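Local coordinates for protein EvdO1 (Micromonospora carbonacea, PDB 4XBZ) that probably acts as a metal-dependent oxygenase of the phytanoyl-CoA dioxygenase family, carrying out an oxidative cyclization in orthosomycin biosynthesis, at residues A104-V112 with W143-P151; V178-A188 with V229-I240. All coordinates share one frame; numbering follows the deposited sequence.

Both contacts are antiparallel strand pairs of one mixed sheet of the double-stranded beta helix, and both are largely buried. Contact 2 joins 178-188 to 229-240 nearer the centre of the chain, flanked by strands 57-61 and 256-263; contact 1 joins 104-112 to 143-151 between 256-263 and 92-94, the latter an outermost strand of this chain. Strand 256-263 thus separates the two pairs, and Met146 packs on Leu185 where they meet. Their chemistry differs: contact 1 sets beside its ladder a salt-bridged arginine and a strand aspartate that accepts a backbone N-H from the first turn of helix 111-114, whereas the side chains of contact 2 are mostly apolar, with a histidine near the nickel and a methionine-tyrosine pair.

Contact 1. Residues A104-V112 with W143-P151; sequences APVRIEYVV and WDSMVFKTP
Ile108 and Met146 form the hydrogen-bonded pair midway along an antiparallel ladder in the large sheet of the double-stranded beta helix, between strands 256-263 and 92-94, with Ile108 N to Met146 O and Met146 N to Ile108 O both 3.0 Å. Phe148 N continues it to Val106 O, which also lies over one face of the Phe148 ring, and Tyr110 N to Asp144 O. Val106 and Arg107 both face Val93, a classic beta bulge.

At the start of helix 111-114, Asp144 turns its carboxylate toward the incoming chain: Val112 N donates to Asp144 OD1 (3.0 Å) from above the carboxylate plane.

Among the apolar groups, Ile108 CD1 rests 4.0 Å from Phe148 CE1, and Val111 CG1 meets Met146 CB at 3.9 Å.

Charged groups gather beside Ser145 and Val147. Arg107 stretches out from a first torsion of -177°, its chain extended past Val147 CG2, and lays a guanidinium face over Ser145 OG. Its NE makes a salt bridge with Glu109 OE2 (2.6 Å), while NH1 hydrogen-bonds a glycerol, probably from the crystallisation liquor. A water joins Glu109 OE1 to Asp144 N.

A leucine in place of Arg107 would probably leave Glu109 without its charge partner and Ser145 OG without the flat group above it. The bridge to Glu109 steadies a side chain about 7 Å from the nickel (nearest atoms), where its positive charge may influence the metal's surroundings.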
loop_
_atom_site.group_PDB
_atom_site.type_symbol
_atom_site.label_atom_id
_atom_site.label_comp_id
_atom_site.label_asym_id
_atom_site.label_seq_id
_atom_site.Cartn_x
_atom_site.Cartn_y
_atom_site.Cartn_z
ATOM N N ALA A 104 33.349 0.348 19.489
ATOM C CA ALA A 104 32.064 0.263 20.175
ATOM C C ALA A 104 31.042 -0.486 19.323
ATOM O O ALA A 104 31.203 -0.579 18.113
ATOM C CB ALA A 104 31.571 1.637 20.514
ATOM N N PRO A 105 30.005 -1.058 19.960
ATOM C CA PRO A 105 28.907 -1.671 19.202
ATOM C C PRO A 105 27.869 -0.619 18.813
ATOM O O PRO A 105 27.630 0.295 19.601
ATOM C CB PRO A 105 28.318 -2.680 20.189
ATOM C CG PRO A 105 28.558 -2.030 21.545
ATOM C CD PRO A 105 29.839 -1.235 21.418
ATOM N N VAL A 106 27.264 -0.748 17.634
ATOM C CA VAL A 106 26.299 0.241 17.165
ATOM C C VAL A 106 24.973 -0.401 16.751
ATOM O O VAL A 106 23.967 0.302 16.573
ATOM C CB VAL A 106 26.860 1.064 15.972
ATOM C CG1 VAL A 106 27.956 2.026 16.450
ATOM C CG2 VAL A 106 27.391 0.147 14.892
ATOM N N ARG A 107 24.974 -1.727 16.600
ATOM C CA ARG A 107 23.764 -2.435 16.203
ATOM C C ARG A 107 23.780 -3.884 16.650
ATOM O O ARG A 107 24.775 -4.595 16.487
ATOM C CB ARG A 107 23.576 -2.349 14.682
ATOM C CG ARG A 107 22.299 -2.979 14.125
ATOM C CD ARG A 107 22.273 -2.836 12.600
ATOM N NE ARG A 107 21.302 -3.722 11.948
ATOM C CZ ARG A 107 20.356 -3.323 11.089
ATOM N NH1 ARG A 107 20.226 -2.033 10.782
ATOM N NH2 ARG A 107 19.522 -4.212 10.546
ATOM N N ILE A 108 22.659 -4.317 17.210
ATOM C CA ILE A 108 22.458 -5.717 17.580
ATOM C C ILE A 108 21.339 -6.332 16.705
ATOM O O ILE A 108 20.247 -5.785 16.621
ATOM C CB ILE A 108 22.124 -5.841 19.094
ATOM C CG1 ILE A 108 23.307 -5.354 19.930
ATOM C CG2 ILE A 108 21.779 -7.263 19.479
ATOM C CD1 ILE A 108 22.943 -4.962 21.326
ATOM N N GLU A 109 21.621 -7.460 16.046
ATOM C CA GLU A 109 20.617 -8.128 15.201
ATOM C C GLU A 109 19.846 -9.205 15.942
ATOM O O GLU A 109 20.376 -9.849 16.860
ATOM C CB GLU A 109 21.255 -8.770 13.969
ATOM C CG GLU A 109 21.987 -7.811 13.048
ATOM C CD GLU A 109 21.091 -7.101 12.053
ATOM O OE1 GLU A 109 19.888 -7.429 11.936
ATOM O OE2 GLU A 109 21.621 -6.200 11.375
ATOM N N TYR A 110 18.606 -9.412 15.496
ATOM C CA TYR A 110 17.722 -10.467 15.994
ATOM C C TYR A 110 17.405 -10.224 17.463
ATOM O O TYR A 110 17.474 -11.131 18.296
ATOM C CB TYR A 110 18.341 -11.856 15.769
ATOM C CG TYR A 110 18.890 -12.010 14.374
ATOM C CD1 TYR A 110 18.036 -11.981 13.272
ATOM C CD2 TYR A 110 20.256 -12.145 14.149
ATOM C CE1 TYR A 110 18.528 -12.094 11.977
ATOM C CE2 TYR A 110 20.765 -12.263 12.859
ATOM C CZ TYR A 110 19.889 -12.232 11.770
ATOM O OH TYR A 110 20.365 -12.344 10.481
ATOM N N VAL A 111 17.045 -8.977 17.760
ATOM C CA VAL A 111 16.711 -8.565 19.116
ATOM C C VAL A 111 15.361 -9.130 19.519
ATOM O O VAL A 111 15.039 -9.182 20.701
ATOM C CB VAL A 111 16.684 -7.033 19.252
ATOM C CG1 VAL A 111 18.053 -6.442 18.921
ATOM C CG2 VAL A 111 15.628 -6.457 18.337
ATOM N N VAL A 112 14.569 -9.544 18.535
ATOM C CA VAL A 112 13.282 -10.169 18.818
ATOM C C VAL A 112 13.496 -11.573 19.412
ATOM O O VAL A 112 12.755 -12.019 20.282
ATOM C CB VAL A 112 12.407 -10.240 17.537
ATOM C CG1 VAL A 112 11.532 -11.491 17.524
ATOM C CG2 VAL A 112 11.583 -8.960 17.378
ATOM N N TRP A 143 14.086 -8.051 8.483
ATOM C CA TRP A 143 15.096 -7.577 9.402
ATOM C C TRP A 143 14.459 -7.118 10.703
ATOM O O TRP A 143 13.391 -6.495 10.699
ATOM C CB TRP A 143 15.918 -6.442 8.764
ATOM C CG TRP A 143 16.998 -6.943 7.821
ATOM C CD1 TRP A 143 18.334 -7.130 8.115
ATOM C CD2 TRP A 143 16.837 -7.345 6.447
ATOM N NE1 TRP A 143 19.000 -7.616 7.011
ATOM C CE2 TRP A 143 18.108 -7.756 5.977
ATOM C CE3 TRP A 143 15.749 -7.386 5.568
ATOM C CZ2 TRP A 143 18.314 -8.199 4.669
ATOM C CZ3 TRP A 143 15.955 -7.835 4.265
ATOM C CH2 TRP A 143 17.228 -8.236 3.829
ATOM N N ASP A 144 15.098 -7.460 11.820
ATOM C CA ASP A 144 14.733 -6.906 13.120
ATOM C C ASP A 144 16.022 -6.642 13.908
ATOM O O ASP A 144 16.910 -7.493 13.991
ATOM C CB ASP A 144 13.758 -7.831 13.883
ATOM C CG ASP A 144 14.450 -9.014 14.588
ATOM O OD1 ASP A 144 14.978 -8.812 15.705
ATOM O OD2 ASP A 144 14.440 -10.151 14.047
ATOM N N SER A 145 16.139 -5.448 14.472
ATOM C CA SER A 145 17.394 -5.059 15.113
ATOM C C SER A 145 17.220 -3.853 16.016
ATOM O O SER A 145 16.190 -3.194 15.984
ATOM C CB SER A 145 18.463 -4.746 14.054
ATOM O OG SER A 145 18.049 -3.686 13.204
ATOM N N MET A 146 18.239 -3.569 16.817
ATOM C CA MET A 146 18.285 -2.312 17.525
ATOM C C MET A 146 19.525 -1.556 17.101
ATOM O O MET A 146 20.618 -2.132 17.003
ATOM C CB MET A 146 18.265 -2.519 19.028
ATOM C CG MET A 146 18.086 -1.221 19.796
ATOM S SD MET A 146 18.014 -1.499 21.572
ATOM C CE MET A 146 19.638 -2.184 21.847
ATOM N N VAL A 147 19.338 -0.268 16.817
ATOM C CA VAL A 147 20.441 0.627 16.478
ATOM C C VAL A 147 20.554 1.708 17.541
ATOM O O VAL A 147 19.545 2.208 18.054
ATOM C CB VAL A 147 20.258 1.272 15.091
ATOM C CG1 VAL A 147 21.431 2.194 14.758
ATOM C CG2 VAL A 147 20.115 0.200 14.017
ATOM N N PHE A 148 21.789 2.064 17.872
ATOM C CA PHE A 148 22.069 3.044 18.922
ATOM C C PHE A 148 23.421 3.653 18.619
ATOM O O PHE A 148 24.282 2.990 18.045
ATOM C CB PHE A 148 22.064 2.381 20.300
ATOM C CG PHE A 148 22.862 1.107 20.342
ATOM C CD1 PHE A 148 22.308 -0.091 19.895
ATOM C CD2 PHE A 148 24.179 1.115 20.775
ATOM C CE1 PHE A 148 23.052 -1.268 19.895
ATOM C CE2 PHE A 148 24.927 -0.052 20.780
ATOM C CZ PHE A 148 24.363 -1.247 20.336
ATOM N N LYS A 149 23.636 4.909 18.983
ATOM C CA LYS A 149 24.946 5.465 18.697
ATOM C C LYS A 149 25.808 5.611 19.937
ATOM O O LYS A 149 25.374 5.357 21.062
ATOM C CB LYS A 149 24.818 6.803 17.976
ATOM C CG LYS A 149 23.781 7.714 18.532
ATOM C CD LYS A 149 23.459 8.812 17.522
ATOM C CE LYS A 149 23.157 8.221 16.156
ATOM N NZ LYS A 149 22.551 9.211 15.241
ATOM N N THR A 150 27.052 6.003 19.696
ATOM C CA THR A 150 28.061 6.131 20.732
ATOM C C THR A 150 28.087 7.559 21.276
ATOM O O THR A 150 28.621 8.459 20.629
ATOM C CB THR A 150 29.450 5.753 20.186
ATOM O OG1 THR A 150 29.712 6.486 18.984
ATOM C CG2 THR A 150 29.499 4.302 19.850
ATOM N N PRO A 151 27.520 7.766 22.474
ATOM C CA PRO A 151 27.310 9.108 23.042
ATOM C C PRO A 151 28.586 9.959 23.190
ATOM O O PRO A 151 28.468 11.173 23.272
ATOM C CB PRO A 151 26.684 8.816 24.417
ATOM C CG PRO A 151 27.028 7.409 24.711
ATOM C CD PRO A 151 27.084 6.704 23.393
HETATM O O HOH W 1 17.536 -9.294 11.023
#

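Contact 2. Residues V178-A188 with V229-I240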
loop_
_atom_site.group_PDB
_atom_site.type_symbol
_atom_site.label_atom_id
_atom_site.label_comp_id
_atom_site.label_asym_id
_atom_site.label_seq_id
_atom_site.Cartn_x
_atom_site.Cartn_y
_atom_site.Cartn_z
ATOM N N VAL A 178 7.774 -1.871 1.029
ATOM C CA VAL A 178 8.888 -2.323 1.847
ATOM C C VAL A 178 9.245 -1.215 2.832
ATOM O O VAL A 178 9.679 -0.132 2.446
ATOM C CB VAL A 178 10.118 -2.691 0.996
ATOM C CG1 VAL A 178 11.258 -3.149 1.886
ATOM C CG2 VAL A 178 9.744 -3.764 -0.027
ATOM N N ILE A 179 9.050 -1.493 4.112
ATOM C CA ILE A 179 8.995 -0.441 5.112
ATOM C C ILE A 179 9.826 -0.769 6.359
ATOM O O ILE A 179 9.764 -1.879 6.899
ATOM C CB ILE A 179 7.531 -0.173 5.535
ATOM C CG1 ILE A 179 6.660 0.151 4.315
ATOM C CG2 ILE A 179 7.461 0.938 6.596
ATOM C CD1 ILE A 179 5.219 0.469 4.663
ATOM N N ASP A 180 10.606 0.221 6.783
ATOM C CA ASP A 180 11.260 0.251 8.088
ATOM C C ASP A 180 10.374 0.894 9.151
ATOM O O ASP A 180 9.953 2.040 8.997
ATOM C CB ASP A 180 12.557 1.042 8.005
ATOM C CG ASP A 180 13.753 0.168 7.866
ATOM O OD1 ASP A 180 13.733 -0.944 8.434
ATOM O OD2 ASP A 180 14.707 0.593 7.187
ATOM N N ALA A 181 10.093 0.171 10.227
ATOM C CA ALA A 181 9.435 0.777 11.375
ATOM C C ALA A 181 10.472 1.004 12.463
ATOM O O ALA A 181 11.077 0.049 12.969
ATOM C CB ALA A 181 8.313 -0.086 11.880
ATOM N N GLY A 182 10.687 2.273 12.800
ATOM C CA GLY A 182 11.673 2.658 13.793
ATOM C C GLY A 182 10.964 3.053 15.062
ATOM O O GLY A 182 10.271 4.069 15.096
ATOM N N ILE A 183 11.111 2.233 16.097
ATOM C CA ILE A 183 10.487 2.514 17.384
ATOM C C ILE A 183 11.520 3.126 18.345
ATOM O O ILE A 183 12.559 2.530 18.643
ATOM C CB ILE A 183 9.869 1.249 17.956
ATOM C CG1 ILE A 183 8.945 0.650 16.898
ATOM C CG2 ILE A 183 9.114 1.544 19.238
ATOM C CD1 ILE A 183 8.259 -0.629 17.310
ATOM N N TYR A 184 11.241 4.345 18.789
ATOM C CA TYR A 184 12.229 5.139 19.507
ATOM C C TYR A 184 12.196 4.922 21.017
ATOM O O TYR A 184 11.162 5.117 21.670
ATOM C CB TYR A 184 12.034 6.618 19.175
ATOM C CG TYR A 184 12.609 6.965 17.833
ATOM C CD1 TYR A 184 12.104 6.389 16.670
ATOM C CD2 TYR A 184 13.668 7.851 17.717
ATOM C CE1 TYR A 184 12.634 6.686 15.436
ATOM C CE2 TYR A 184 14.195 8.163 16.483
ATOM C CZ TYR A 184 13.671 7.573 15.340
ATOM O OH TYR A 184 14.200 7.858 14.102
ATOM N N LEU A 185 13.340 4.516 21.558
ATOM C CA LEU A 185 13.479 4.280 22.987
ATOM C C LEU A 185 13.988 5.553 23.661
ATOM O O LEU A 185 13.738 5.798 24.841
ATOM C CB LEU A 185 14.436 3.129 23.266
ATOM C CG LEU A 185 14.178 1.804 22.556
ATOM C CD1 LEU A 185 14.881 0.645 23.263
ATOM C CD2 LEU A 185 12.690 1.539 22.406
ATOM N N ASP A 186 14.721 6.353 22.903
ATOM C CA ASP A 186 15.236 7.605 23.416
ATOM C C ASP A 186 14.737 8.737 22.528
ATOM O O ASP A 186 14.432 8.504 21.348
ATOM C CB ASP A 186 16.762 7.561 23.481
ATOM C CG ASP A 186 17.260 6.386 24.279
ATOM O OD1 ASP A 186 16.746 6.156 25.401
ATOM O OD2 ASP A 186 18.151 5.677 23.775
ATOM N N PRO A 187 14.615 9.951 23.090
ATOM C CA PRO A 187 14.145 11.066 22.257
ATOM C C PRO A 187 15.141 11.372 21.147
ATOM O O PRO A 187 16.331 11.067 21.275
ATOM C CB PRO A 187 14.027 12.234 23.242
ATOM C CG PRO A 187 14.952 11.905 24.342
ATOM C CD PRO A 187 15.022 10.397 24.438
ATOM N N ALA A 188 14.620 11.893 20.043
ATOM C CA ALA A 188 15.415 12.367 18.922
ATOM C C ALA A 188 14.987 13.804 18.644
ATOM O O ALA A 188 14.141 14.040 17.777
ATOM C CB ALA A 188 15.216 11.492 17.686
ATOM N N VAL A 229 11.381 14.389 14.237
ATOM C CA VAL A 229 11.516 14.783 15.641
ATOM C C VAL A 229 10.663 13.931 16.578
ATOM O O VAL A 229 9.436 13.978 16.553
ATOM C CB VAL A 229 11.165 16.277 15.845
ATOM C CG1 VAL A 229 11.248 16.649 17.334
ATOM C CG2 VAL A 229 12.100 17.157 15.022
ATOM N N MET A 230 11.342 13.175 17.438
ATOM C CA MET A 230 10.736 12.034 18.133
ATOM C C MET A 230 10.789 12.064 19.662
ATOM O O MET A 230 11.838 12.346 20.259
ATOM C CB MET A 230 11.424 10.745 17.669
ATOM C CG MET A 230 11.519 10.648 16.184
ATOM S SD MET A 230 9.888 10.347 15.520
ATOM C CE MET A 230 10.151 10.782 13.845
ATOM N N GLN A 231 9.660 11.719 20.277
ATOM C CA GLN A 231 9.621 11.413 21.703
ATOM C C GLN A 231 9.730 9.901 21.891
ATOM O O GLN A 231 9.390 9.154 20.982
ATOM C CB GLN A 231 8.338 11.952 22.342
ATOM C CG GLN A 231 8.265 13.473 22.373
ATOM C CD GLN A 231 9.589 14.102 22.735
ATOM O OE1 GLN A 231 10.148 13.849 23.812
ATOM N NE2 GLN A 231 10.121 14.916 21.821
ATOM N N PRO A 232 10.229 9.441 23.057
ATOM C CA PRO A 232 10.316 7.979 23.210
ATOM C C PRO A 232 8.933 7.315 23.141
ATOM O O PRO A 232 7.921 7.876 23.598
ATOM C CB PRO A 232 10.963 7.799 24.589
ATOM C CG PRO A 232 11.789 9.057 24.783
ATOM C CD PRO A 232 10.935 10.156 24.140
ATOM N N GLY A 233 8.893 6.137 22.528
ATOM C CA GLY A 233 7.632 5.449 22.290
ATOM C C GLY A 233 6.905 5.884 21.031
ATOM O O GLY A 233 5.838 5.355 20.710
ATOM N N ASP A 234 7.462 6.873 20.334
ATOM C CA ASP A 234 6.947 7.271 19.023
ATOM C C ASP A 234 7.511 6.348 17.970
ATOM O O ASP A 234 8.508 5.676 18.210
ATOM C CB ASP A 234 7.326 8.707 18.666
ATOM C CG ASP A 234 6.507 9.727 19.395
ATOM O OD1 ASP A 234 5.453 9.367 19.970
ATOM O OD2 ASP A 234 6.920 10.905 19.370
ATOM N N LEU A 235 6.894 6.374 16.791
ATOM C CA LEU A 235 7.221 5.463 15.704
ATOM C C LEU A 235 7.464 6.192 14.386
ATOM O O LEU A 235 6.603 6.934 13.899
ATOM C CB LEU A 235 6.094 4.433 15.537
ATOM C CG LEU A 235 6.060 3.670 14.208
ATOM C CD1 LEU A 235 7.211 2.691 14.083
ATOM C CD2 LEU A 235 4.709 2.983 13.993
ATOM N N LEU A 236 8.640 5.985 13.812
ATOM C CA LEU A 236 8.916 6.505 12.481
ATOM C C LEU A 236 8.815 5.392 11.422
ATOM O O LEU A 236 9.516 4.379 11.476
ATOM C CB LEU A 236 10.297 7.171 12.415
ATOM C CG LEU A 236 10.636 7.790 11.047
ATOM C CD1 LEU A 236 9.760 8.994 10.768
ATOM C CD2 LEU A 236 12.113 8.159 10.919
ATOM N N LEU A 237 7.909 5.599 10.473
ATOM C CA LEU A 237 7.747 4.731 9.316
ATOM C C LEU A 237 8.491 5.348 8.151
ATOM O O LEU A 237 8.231 6.508 7.792
ATOM C CB LEU A 237 6.261 4.559 8.971
ATOM C CG LEU A 237 5.417 3.996 10.120
ATOM C CD1 LEU A 237 3.925 4.175 9.883
ATOM C CD2 LEU A 237 5.773 2.529 10.363
ATOM N N HIS A 238 9.423 4.607 7.558
ATOM C CA HIS A 238 9.997 5.109 6.321
ATOM C C HIS A 238 10.162 4.050 5.237
ATOM O O HIS A 238 10.461 2.875 5.482
ATOM C CB HIS A 238 11.320 5.865 6.604
ATOM C CG HIS A 238 12.554 5.015 6.685
ATOM N ND1 HIS A 238 13.143 4.679 7.888
ATOM C CD2 HIS A 238 13.382 4.549 5.720
ATOM C CE1 HIS A 238 14.250 3.990 7.659
ATOM N NE2 HIS A 238 14.416 3.895 6.351
ATOM N N ASN A 239 9.863 4.509 4.031
ATOM C CA ASN A 239 10.096 3.799 2.795
ATOM C C ASN A 239 11.594 3.645 2.601
ATOM O O ASN A 239 12.327 4.628 2.721
ATOM C CB ASN A 239 9.469 4.584 1.650
ATOM C CG ASN A 239 9.480 3.841 0.340
ATOM O OD1 ASN A 239 10.377 3.047 0.050
ATOM N ND2 ASN A 239 8.483 4.127 -0.486
ATOM N N ILE A 240 12.047 2.428 2.307
ATOM C CA ILE A 240 13.481 2.166 2.167
ATOM C C ILE A 240 14.097 2.933 0.988
ATOM O O ILE A 240 15.320 3.080 0.915
ATOM C CB ILE A 240 13.769 0.651 1.990
ATOM C CG1 ILE A 240 12.941 0.093 0.830
ATOM C CG2 ILE A 240 13.449 -0.112 3.278
ATOM C CD1 ILE A 240 13.648 -0.913 -0.001
HETATM O O HOH W 2 9.253 0.564 -0.071
#
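Tyr184 and Met230 meet where two antiparallel strands of the double-stranded beta helix, 179-184 and 235-239, run out into their flanking loops. Paired backbone bonds link Asp180 with His238 and Gly182 with Leu236; Gly233 N, within a type II turn from Gln231 to Asp234, donates to Tyr184 O (2.6 Å).

Met230 can be followed outward. Its CB touches Ala188 CB (3.9 Å) and Tyr184 CD2 (3.7 Å). CG then lies over the tyrosine face, 3.8 Å from the ring centroid, in a CH-pi contact. A bend at chi2 (-71°) keeps the chain above the ring, where SD stands 4.6 Å from the centroid in a Met-aromatic contact. At the tip, CE ends 3.6 Å from Leu236 CD1 on its own segment. Leu236 CB approaches the tyrosine ring at CE1.

Ala181 CB packs between Leu235 CD1 and Leu237 CD2 on the face where Ile179, Ile183 and Leu237 touch helix 125-134. Val178 CG1 packs on Ile240 CD1.

Near the metal, His238 bonds through NE2 to Asp162, a nickel ligand, and its ring meets that of the ligand His244, making it a second-shell residue. Asp180 lies alongside it, its CB over one face of the imidazole, 3.4 Å from His238 CE1.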